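Local atomic coordinates of mandelate racemase/muconate lactonizing protein (Dickeya dadantii, PDB entry 4IHC), a protein that has low dehydratase activity, converting D-mannonate and D-gluconate to 2-dehydro-3-deoxy-D-gluconate with one magnesium ion per subunit, and has no established physiological substrate. Residues Glu272-Pro277 / Ile294-Leu299; Arg175-Met180 / Phe243-His248; Asn361-Met366 / Ala398-Lys403. All coordinates share one frame; numbering follows the deposited sequence.

Interaction 1. Residues Glu272-Pro277 / Ile294-Leu299; sequences EDPVAP and ISMGEL. With MG (magnesium ion), chain I.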
loop_
_atom_site.group_PDB
_atom_site.type_symbol
_atom_site.label_atom_id
_atom_site.label_comp_id
_atom_site.label_asym_id
_atom_site.label_seq_id
_atom_site.Cartn_x
_atom_site.Cartn_y
_atom_site.Cartn_z
ATOM N N GLU A 272 26.587 7.198 -6.303
ATOM C CA GLU A 272 26.613 7.385 -4.865
ATOM C C GLU A 272 25.918 8.667 -4.418
ATOM O O GLU A 272 26.057 9.709 -5.061
ATOM C CB GLU A 272 28.073 7.394 -4.385
ATOM C CG GLU A 272 28.250 7.867 -2.964
ATOM C CD GLU A 272 29.687 7.780 -2.508
ATOM O OE1 GLU A 272 30.458 7.022 -3.135
ATOM O OE2 GLU A 272 30.040 8.460 -1.516
ATOM N N ASP A 273 25.187 8.584 -3.305
ATOM C CA ASP A 273 24.524 9.758 -2.710
ATOM C C ASP A 273 23.725 10.628 -3.711
ATOM O O ASP A 273 23.936 11.821 -3.801
ATOM C CB ASP A 273 25.529 10.597 -1.895
ATOM C CG ASP A 273 25.939 9.920 -0.554
ATOM O OD1 ASP A 273 25.499 8.776 -0.276
ATOM O OD2 ASP A 273 26.726 10.521 0.223
ATOM N N PRO A 274 22.746 10.037 -4.416
ATOM C CA PRO A 274 21.897 10.854 -5.279
ATOM C C PRO A 274 21.035 11.835 -4.478
ATOM O O PRO A 274 20.625 12.860 -5.013
ATOM C CB PRO A 274 20.999 9.820 -5.985
ATOM C CG PRO A 274 21.011 8.643 -5.094
ATOM C CD PRO A 274 22.389 8.615 -4.476
ATOM N N VAL A 275 20.783 11.538 -3.209
ATOM C CA VAL A 275 19.996 12.446 -2.373
ATOM C C VAL A 275 20.606 12.580 -0.989
ATOM O O VAL A 275 21.393 11.726 -0.537
ATOM C CB VAL A 275 18.531 11.974 -2.219
ATOM C CG1 VAL A 275 17.867 11.803 -3.586
ATOM C CG2 VAL A 275 18.454 10.688 -1.400
ATOM N N ALA A 276 20.241 13.662 -0.326
ATOM C CA ALA A 276 20.676 13.924 1.028
ATOM C C ALA A 276 19.894 12.987 1.950
ATOM O O ALA A 276 18.816 12.548 1.614
ATOM C CB ALA A 276 20.346 15.369 1.382
ATOM N N PRO A 277 20.396 12.764 3.152
ATOM C CA PRO A 277 19.713 11.928 4.111
ATOM C C PRO A 277 18.309 12.503 4.362
ATOM O O PRO A 277 17.329 11.766 4.437
ATOM C CB PRO A 277 20.595 12.074 5.342
ATOM C CG PRO A 277 21.968 12.247 4.765
ATOM C CD PRO A 277 21.710 13.219 3.651
ATOM N N ILE A 294 22.681 1.970 -6.855
ATOM C CA ILE A 294 22.750 3.130 -5.991
ATOM C C ILE A 294 23.455 2.783 -4.701
ATOM O O ILE A 294 23.274 1.701 -4.161
ATOM C CB ILE A 294 21.324 3.607 -5.645
ATOM C CG1 ILE A 294 20.548 3.918 -6.933
ATOM C CG2 ILE A 294 21.348 4.798 -4.704
ATOM C CD1 ILE A 294 21.177 5.012 -7.786
ATOM N N SER A 295 24.256 3.709 -4.193
ATOM C CA SER A 295 24.784 3.552 -2.854
ATOM C C SER A 295 24.461 4.792 -2.051
ATOM O O SER A 295 24.383 5.885 -2.586
ATOM C CB SER A 295 26.291 3.329 -2.898
ATOM O OG SER A 295 26.934 4.480 -3.404
ATOM N N MET A 296 24.266 4.609 -0.754
ATOM C CA MET A 296 23.918 5.693 0.131
ATOM C C MET A 296 24.558 5.390 1.466
ATOM O O MET A 296 24.795 4.229 1.813
ATOM C CB MET A 296 22.394 5.753 0.341
ATOM C CG MET A 296 21.592 6.290 -0.842
ATOM S SD MET A 296 21.538 8.107 -0.876
ATOM C CE MET A 296 20.967 8.497 0.787
ATOM N N GLY A 297 24.834 6.435 2.231
ATOM C CA GLY A 297 24.993 6.220 3.644
ATOM C C GLY A 297 26.197 6.782 4.359
ATOM O O GLY A 297 26.263 6.679 5.592
ATOM N N GLU A 298 27.154 7.372 3.645
ATOM C CA GLU A 298 28.291 7.904 4.387
ATOM C C GLU A 298 27.834 8.933 5.443
ATOM O O GLU A 298 28.411 8.978 6.529
ATOM C CB GLU A 298 29.382 8.462 3.469
ATOM C CG GLU A 298 29.020 9.795 2.884
ATOM C CD GLU A 298 30.042 10.253 1.861
ATOM O OE1 GLU A 298 30.521 9.408 1.062
ATOM O OE2 GLU A 298 30.360 11.457 1.860
ATOM N N LEU A 299 26.780 9.713 5.146
ATOM C CA LEU A 299 26.263 10.677 6.114
ATOM C C LEU A 299 25.369 10.098 7.220
ATOM O O LEU A 299 25.020 10.814 8.143
ATOM C CB LEU A 299 25.502 11.818 5.437
ATOM C CG LEU A 299 26.370 12.902 4.778
ATOM C CD1 LEU A 299 25.519 13.794 3.890
ATOM C CD2 LEU A 299 27.090 13.739 5.828
HETATM MG MG MG I . 30.823 10.131 -1.075
HETATM O O HOH W 1 24.983 9.554 2.631
HETATM O O HOH W 2 27.903 7.574 0.817
HETATM O O HOH W 3 28.998 10.975 -0.954
HETATM O O HOH W 4 31.647 11.705 -0.548
#
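Glu272 OE2 is held by the magnesium ion at 1.9 Å and by a hydrogen bond from Arg319 NH2, and it lies 2.8 Å from Glu298 OE1. The two carboxylates are drawn together by their shared ion rather than by a proton: Glu298 OE1 binds the same magnesium at 2.3 Å, and the carboxylate planes are turned 69° apart. Glu272 reaches the metal on an extended chain, with CG anti to its amide nitrogen (chi1 168°). Two metal-bound waters extend the shell, one donating to Asp273 OD2 (2.6 Å) and the other to Glu298 OE2. Asp273 OD1 turns back to the other backbone, taking a weak bond from Gly297 N; a further water, which accepts from Glu298 N, probably donates to Asp273 OD1. Asp246 OD2 is the third protein ligand of the ion.

Behind the site the chains run as a parallel bridge of Glu272 and Ser295, tied by Asp273 N to Ser295 O (2.9 Å). Met296, bent at its second and third torsions, brings SD to within 3.7 Å of Pro274 CD and lays its methyl near Val275 CG2. Pro277 CG rests on Leu299 CB at 3.6 Å, and Trp104 of a second subunit bonds Glu298 O. Negative charge is dense here, with Glu272, Asp273 and Glu298 close together. The divalent ion and Arg319 probably offset much of it, the waters linking Asp273 and Glu298 to the ion, as suits the magnesium site of a mandelate racemase-family enzyme.

Interaction 2. Residues Arg175-Met180 / Phe243-His248; sequences RCQMGM and FIHDVH. With MG (magnesium ion), chain I.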
loop_
_atom_site.group_PDB
_atom_site.type_symbol
_atom_site.label_atom_id
_atom_site.label_comp_id
_atom_site.label_asym_id
_atom_site.label_seq_id
_atom_site.Cartn_x
_atom_site.Cartn_y
_atom_site.Cartn_z
ATOM N N ARG A 175 36.679 5.662 -8.827
ATOM C CA ARG A 175 35.656 6.692 -8.703
ATOM C C ARG A 175 36.112 7.849 -9.601
ATOM O O ARG A 175 37.212 8.326 -9.439
ATOM C CB ARG A 175 35.594 7.145 -7.239
ATOM C CG ARG A 175 34.614 8.262 -6.839
ATOM C CD ARG A 175 35.014 8.670 -5.424
ATOM N NE ARG A 175 34.174 9.643 -4.718
ATOM C CZ ARG A 175 34.458 10.937 -4.582
ATOM N NH1 ARG A 175 33.642 11.722 -3.885
ATOM N NH2 ARG A 175 35.541 11.458 -5.159
ATOM N N CYS A 176 35.258 8.286 -10.526
ATOM C CA CYS A 176 35.597 9.335 -11.502
ATOM C C CYS A 176 34.804 10.605 -11.299
ATOM O O CYS A 176 33.575 10.626 -11.538
ATOM C CB CYS A 176 35.221 8.852 -12.896
ATOM S SG CYS A 176 35.695 7.143 -13.120
ATOM N N GLN A 177 35.496 11.669 -10.908
ATOM C CA GLN A 177 34.870 12.982 -10.773
ATOM C C GLN A 177 35.634 13.930 -11.669
ATOM O O GLN A 177 36.863 13.931 -11.660
ATOM C CB GLN A 177 34.958 13.494 -9.329
ATOM C CG GLN A 177 34.516 12.497 -8.277
ATOM C CD GLN A 177 33.013 12.251 -8.297
ATOM O OE1 GLN A 177 32.567 11.093 -8.269
ATOM N NE2 GLN A 177 32.223 13.335 -8.343
ATOM N N MET A 178 34.914 14.738 -12.429
ATOM C CA MET A 178 35.532 15.801 -13.211
ATOM C C MET A 178 35.099 17.113 -12.592
ATOM O O MET A 178 33.891 17.355 -12.447
ATOM C CB MET A 178 35.056 15.732 -14.673
ATOM C CG MET A 178 35.551 16.865 -15.560
ATOM S SD MET A 178 35.129 16.583 -17.301
ATOM C CE MET A 178 33.335 16.740 -17.297
ATOM N N GLY A 179 36.073 17.948 -12.238
ATOM C CA GLY A 179 35.817 19.289 -11.678
ATOM C C GLY A 179 35.194 19.274 -10.287
ATOM O O GLY A 179 35.302 18.288 -9.546
ATOM N N MET A 180 34.532 20.375 -9.938
ATOM C CA MET A 180 33.933 20.543 -8.618
ATOM C C MET A 180 32.447 20.891 -8.748
ATOM O O MET A 180 32.030 22.000 -8.411
ATOM C CB MET A 180 34.646 21.671 -7.851
ATOM C CG MET A 180 36.134 21.798 -8.150
ATOM S SD MET A 180 37.183 20.854 -7.023
ATOM C CE MET A 180 37.445 22.041 -5.706
ATOM N N PHE A 243 33.342 1.641 -12.764
ATOM C CA PHE A 243 33.321 3.092 -12.545
ATOM C C PHE A 243 32.365 3.385 -11.452
ATOM O O PHE A 243 31.272 2.847 -11.439
ATOM C CB PHE A 243 32.783 3.871 -13.758
ATOM C CG PHE A 243 33.720 3.922 -14.930
ATOM C CD1 PHE A 243 35.084 3.722 -14.765
ATOM C CD2 PHE A 243 33.241 4.240 -16.192
ATOM C CE1 PHE A 243 35.950 3.798 -15.842
ATOM C CE2 PHE A 243 34.105 4.317 -17.275
ATOM C CZ PHE A 243 35.462 4.091 -17.101
ATOM N N ILE A 244 32.764 4.295 -10.578
ATOM C CA ILE A 244 31.894 4.777 -9.527
ATOM C C ILE A 244 31.783 6.307 -9.672
ATOM O O ILE A 244 32.783 6.956 -9.900
ATOM C CB ILE A 244 32.517 4.426 -8.193
ATOM C CG1 ILE A 244 32.200 2.961 -7.867
ATOM C CG2 ILE A 244 32.068 5.391 -7.093
ATOM C CD1 ILE A 244 33.032 2.411 -6.737
ATOM N N HIS A 245 30.582 6.878 -9.550
ATOM C CA HIS A 245 30.459 8.335 -9.535
ATOM C C HIS A 245 29.706 8.765 -8.287
ATOM O O HIS A 245 28.702 8.161 -7.942
ATOM C CB HIS A 245 29.723 8.842 -10.786
ATOM C CG HIS A 245 29.625 10.330 -10.857
ATOM N ND1 HIS A 245 30.729 11.138 -11.066
ATOM C CD2 HIS A 245 28.558 11.167 -10.737
ATOM C CE1 HIS A 245 30.348 12.409 -11.049
ATOM N NE2 HIS A 245 29.036 12.455 -10.873
ATOM N N ASP A 246 30.196 9.817 -7.636
ATOM C CA ASP A 246 29.605 10.373 -6.419
ATOM C C ASP A 246 28.864 11.680 -6.672
ATOM O O ASP A 246 29.486 12.710 -6.928
ATOM C CB ASP A 246 30.731 10.647 -5.413
ATOM C CG ASP A 246 30.243 10.700 -3.964
ATOM O OD1 ASP A 246 29.045 10.985 -3.727
ATOM O OD2 ASP A 246 31.079 10.498 -3.047
ATOM N N VAL A 247 27.531 11.646 -6.602
ATOM C CA VAL A 247 26.720 12.838 -6.760
ATOM C C VAL A 247 26.810 13.726 -5.506
ATOM O O VAL A 247 26.657 14.952 -5.575
ATOM C CB VAL A 247 25.250 12.487 -7.027
ATOM C CG1 VAL A 247 24.397 13.739 -7.165
ATOM C CG2 VAL A 247 25.104 11.600 -8.259
ATOM N N HIS A 248 27.010 13.103 -4.350
ATOM C CA HIS A 248 27.365 13.857 -3.155
ATOM C C HIS A 248 26.278 14.848 -2.769
ATOM O O HIS A 248 26.594 15.963 -2.354
ATOM C CB HIS A 248 28.652 14.627 -3.438
ATOM C CG HIS A 248 29.496 14.876 -2.232
ATOM N ND1 HIS A 248 29.125 15.739 -1.225
ATOM C CD2 HIS A 248 30.723 14.416 -1.898
ATOM C CE1 HIS A 248 30.074 15.781 -0.309
ATOM N NE2 HIS A 248 31.055 14.985 -0.691
HETATM MG MG MG I . 30.823 10.131 -1.075
HETATM O O HOH W 3 28.998 10.975 -0.954
HETATM O O HOH W 4 31.647 11.705 -0.548
#
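Asp246 OD2 binds the magnesium ion at 2.0 Å and is also held by Arg175 NH1 in a salt bridge of 3.0 Å. The guanidinium meets this oxygen in its own plane, but from above the carboxylate plane, the two flat groups nearly perpendicular (87°). An extended chain carries Arg175 there, its CG near Ile244 CG2. Asp246 OD1 takes a hydrogen bond from a metal-bound water.

Gln177 forms the next shell, bent at chi2 (-70°) so that its amide turns to the backbone of Asp246. OE1 receives Asp246 N on a lone pair at 2.8 Å and sits over the centre of the Arg175 guanidinium face, while NE2 donates to Asp246 O at 3.1 Å. One side chain thus grips both backbone polar groups of the metal ligand, and Tyr181 OH also bonds Asp246 O. The same amide lies nearly parallel to the His245 ring (9°), whose ND1 donates in the ring plane to Cys176 O at 2.9 Å and whose NE2 bonds Tyr222.

Further back, Cys176 SG makes an oblique sulfur-aromatic contact with Phe243. In the sheet, parallel strands 173-178 and 242-246 lie between 145-153 and 270-272; helix 156-168 covers Cys176, and helix 219-237 Cys176, Phe243 and His245.

Interaction 3. Residues Asn361-Met366 / Ala398-Lys403; sequences NMHLDM and AYVNDK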
loop_
_atom_site.group_PDB
_atom_site.type_symbol
_atom_site.label_atom_id
_atom_site.label_comp_id
_atom_site.label_asym_id
_atom_site.label_seq_id
_atom_site.Cartn_x
_atom_site.Cartn_y
_atom_site.Cartn_z
ATOM N N ASN A 361 37.286 -1.342 8.865
ATOM C CA ASN A 361 36.618 -1.542 7.591
ATOM C C ASN A 361 36.995 -2.929 7.062
ATOM O O ASN A 361 36.174 -3.689 6.538
ATOM C CB ASN A 361 37.078 -0.498 6.547
ATOM C CG ASN A 361 36.404 0.863 6.722
ATOM O OD1 ASN A 361 35.514 1.037 7.551
ATOM N ND2 ASN A 361 36.858 1.849 5.946
ATOM N N MET A 362 38.266 -3.256 7.147
ATOM C CA MET A 362 38.741 -4.438 6.422
ATOM C C MET A 362 38.480 -5.756 7.144
ATOM O O MET A 362 38.271 -6.793 6.512
ATOM C CB MET A 362 40.218 -4.271 6.002
ATOM C CG MET A 362 40.349 -3.398 4.751
ATOM S SD MET A 362 42.063 -2.971 4.376
ATOM C CE MET A 362 41.836 -1.585 3.242
ATOM N N HIS A 363 38.468 -5.726 8.467
ATOM C CA HIS A 363 38.081 -6.930 9.216
ATOM C C HIS A 363 36.585 -7.234 9.019
ATOM O O HIS A 363 36.180 -8.395 8.890
ATOM C CB HIS A 363 38.456 -6.757 10.702
ATOM C CG HIS A 363 39.918 -6.943 10.952
ATOM N ND1 HIS A 363 40.410 -7.851 11.865
ATOM C CD2 HIS A 363 40.998 -6.370 10.368
ATOM C CE1 HIS A 363 41.733 -7.814 11.841
ATOM N NE2 HIS A 363 42.113 -6.907 10.959
ATOM N N LEU A 364 35.771 -6.187 8.970
ATOM C CA LEU A 364 34.387 -6.339 8.533
ATOM C C LEU A 364 34.320 -6.854 7.094
ATOM O O LEU A 364 33.535 -7.741 6.780
ATOM C CB LEU A 364 33.652 -4.999 8.637
ATOM C CG LEU A 364 33.314 -4.536 10.049
ATOM C CD1 LEU A 364 32.990 -3.055 10.023
ATOM C CD2 LEU A 364 32.162 -5.362 10.633
ATOM N N ASP A 365 35.133 -6.299 6.202
ATOM C CA ASP A 365 35.104 -6.740 4.795
ATOM C C ASP A 365 35.467 -8.233 4.644
ATOM O O ASP A 365 34.837 -8.968 3.894
ATOM C CB ASP A 365 36.088 -5.917 3.964
ATOM C CG ASP A 365 35.653 -4.472 3.787
ATOM O OD1 ASP A 365 34.445 -4.150 3.938
ATOM O OD2 ASP A 365 36.534 -3.645 3.485
ATOM N N MET A 366 36.494 -8.673 5.371
ATOM C CA MET A 366 36.962 -10.055 5.319
ATOM C C MET A 366 35.918 -11.065 5.841
ATOM O O MET A 366 35.908 -12.248 5.479
ATOM C CB MET A 366 38.250 -10.185 6.130
ATOM C CG MET A 366 39.504 -9.646 5.442
ATOM S SD MET A 366 40.078 -10.657 4.045
ATOM C CE MET A 366 39.169 -12.185 4.353
ATOM N N ALA A 398 43.699 -5.371 -0.951
ATOM C CA ALA A 398 44.306 -5.146 0.332
ATOM C C ALA A 398 44.348 -6.477 1.053
ATOM O O ALA A 398 43.425 -7.325 0.903
ATOM C CB ALA A 398 43.538 -4.083 1.106
ATOM N N TYR A 399 45.456 -6.691 1.762
ATOM C CA TYR A 399 45.759 -7.951 2.455
ATOM C C TYR A 399 46.007 -7.632 3.936
ATOM O O TYR A 399 47.056 -7.092 4.314
ATOM C CB TYR A 399 46.988 -8.634 1.821
ATOM C CG TYR A 399 46.772 -9.042 0.371
ATOM C CD1 TYR A 399 46.121 -10.232 0.046
ATOM C CD2 TYR A 399 47.173 -8.228 -0.667
ATOM C CE1 TYR A 399 45.900 -10.601 -1.281
ATOM C CE2 TYR A 399 46.950 -8.576 -2.000
ATOM C CZ TYR A 399 46.309 -9.755 -2.302
ATOM O OH TYR A 399 46.093 -10.105 -3.621
ATOM N N VAL A 400 45.046 -7.938 4.793
ATOM C CA VAL A 400 45.241 -7.641 6.218
ATOM C C VAL A 400 46.168 -8.653 6.880
ATOM O O VAL A 400 46.109 -9.845 6.606
ATOM C CB VAL A 400 43.914 -7.621 7.006
ATOM C CG1 VAL A 400 42.946 -6.610 6.409
ATOM C CG2 VAL A 400 43.309 -9.020 7.056
ATOM N N ASN A 401 47.031 -8.187 7.765
ATOM C CA ASN A 401 47.904 -9.123 8.466
ATOM C C ASN A 401 47.075 -10.036 9.373
ATOM O O ASN A 401 45.880 -9.807 9.602
ATOM C CB ASN A 401 48.967 -8.377 9.271
ATOM C CG ASN A 401 48.362 -7.524 10.375
ATOM O OD1 ASN A 401 47.694 -8.043 11.274
ATOM N ND2 ASN A 401 48.624 -6.217 10.340
ATOM N N ASP A 402 47.689 -11.093 9.869
ATOM C CA ASP A 402 46.947 -12.030 10.689
ATOM C C ASP A 402 47.302 -11.889 12.176
ATOM O O ASP A 402 47.198 -12.858 12.933
ATOM C CB ASP A 402 47.204 -13.449 10.211
ATOM C CG ASP A 402 48.651 -13.844 10.354
ATOM O OD1 ASP A 402 49.511 -12.945 10.538
ATOM O OD2 ASP A 402 48.924 -15.057 10.300
ATOM N N LYS A 403 47.705 -10.689 12.602
ATOM C CA LYS A 403 48.016 -10.475 14.022
ATOM C C LYS A 403 46.747 -10.280 14.827
ATOM O O LYS A 403 45.735 -9.863 14.276
ATOM C CB LYS A 403 48.995 -9.313 14.211
ATOM C CG LYS A 403 50.320 -9.579 13.505
ATOM C CD LYS A 403 51.511 -8.994 14.239
ATOM C CE LYS A 403 52.776 -9.742 13.840
ATOM N NZ LYS A 403 53.949 -9.388 14.687
HETATM O O HOH W 5 44.935 -6.377 10.830
#
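Val400 is the bump of this contact, and three residues of helix 355-367 make the hollow it fills. Its CG1 presses on Met362 CB at 3.6 Å, and its CG2 approaches Met366 CG at 4.2 Å, so the fork sits between two side chains one helical turn apart, with one methyl against each. A chi1 of -57° turns the fork so that CG1 faces Met362 and CG2 faces Met366. On a third side the His363 ring approaches obliquely, NE2 lying 4.4 Å from Val400 CB. Met366 bends at its second and third torsions, and its side chain slides past Val400 in the opposite direction.

Met362, by contrast, runs extended beyond CG (chi2 171°), which carries SD and CE away from Val400 to the methyl of Ala398, with CE 3.7 Å from Ala398 CB. Ile145, on strand 145-153, touches both methionines, and Tyr134 touches Met366 and Val400.

Beside this apolar patch, a water bonded to His363 NE2 (2.9 Å), in the plane of the ring, also lies within bonding distance of Asn401 OD1. His363 ND1 is hydrogen-bonded to the backbone N of Tyr134. Asn401 OD1 further accepts Lys403 N at 3.0 Å, an Asx turn that shapes the chain just after the strand.

Helix 355-367 thus packs against the end of strand 397-399 and the residue that follows it, the strand running antiparallel to strand 145-153 at that strand's N-terminal end. The helix belongs to the outer layer of the modified TIM barrel, (beta/alpha)7-beta, of the enolase superfamily.

Interactions 1 and 2 build one magnesium site from consecutive strands of the same barrel sheet. Their centres are 13 Å apart, and they meet at the metal, where Glu272 OE2 lies 2.8 Å from Asp246 OD2 and two metal-bound waters belong to both. Behind it, Glu272 N probably bonds His245 O, so strand 270-272 pairs alongside strand 242-246. His248, a probable proton donor or acceptor, follows Asp246 closely. Interaction 3 uses the same sheet but stands apart, its centre 25 Å from that of interaction 1 and 27 Å from that of interaction 2. The side chain of Met362 lies about 9 Å from that of Glu375, a probable substrate-binding residue, without touching it.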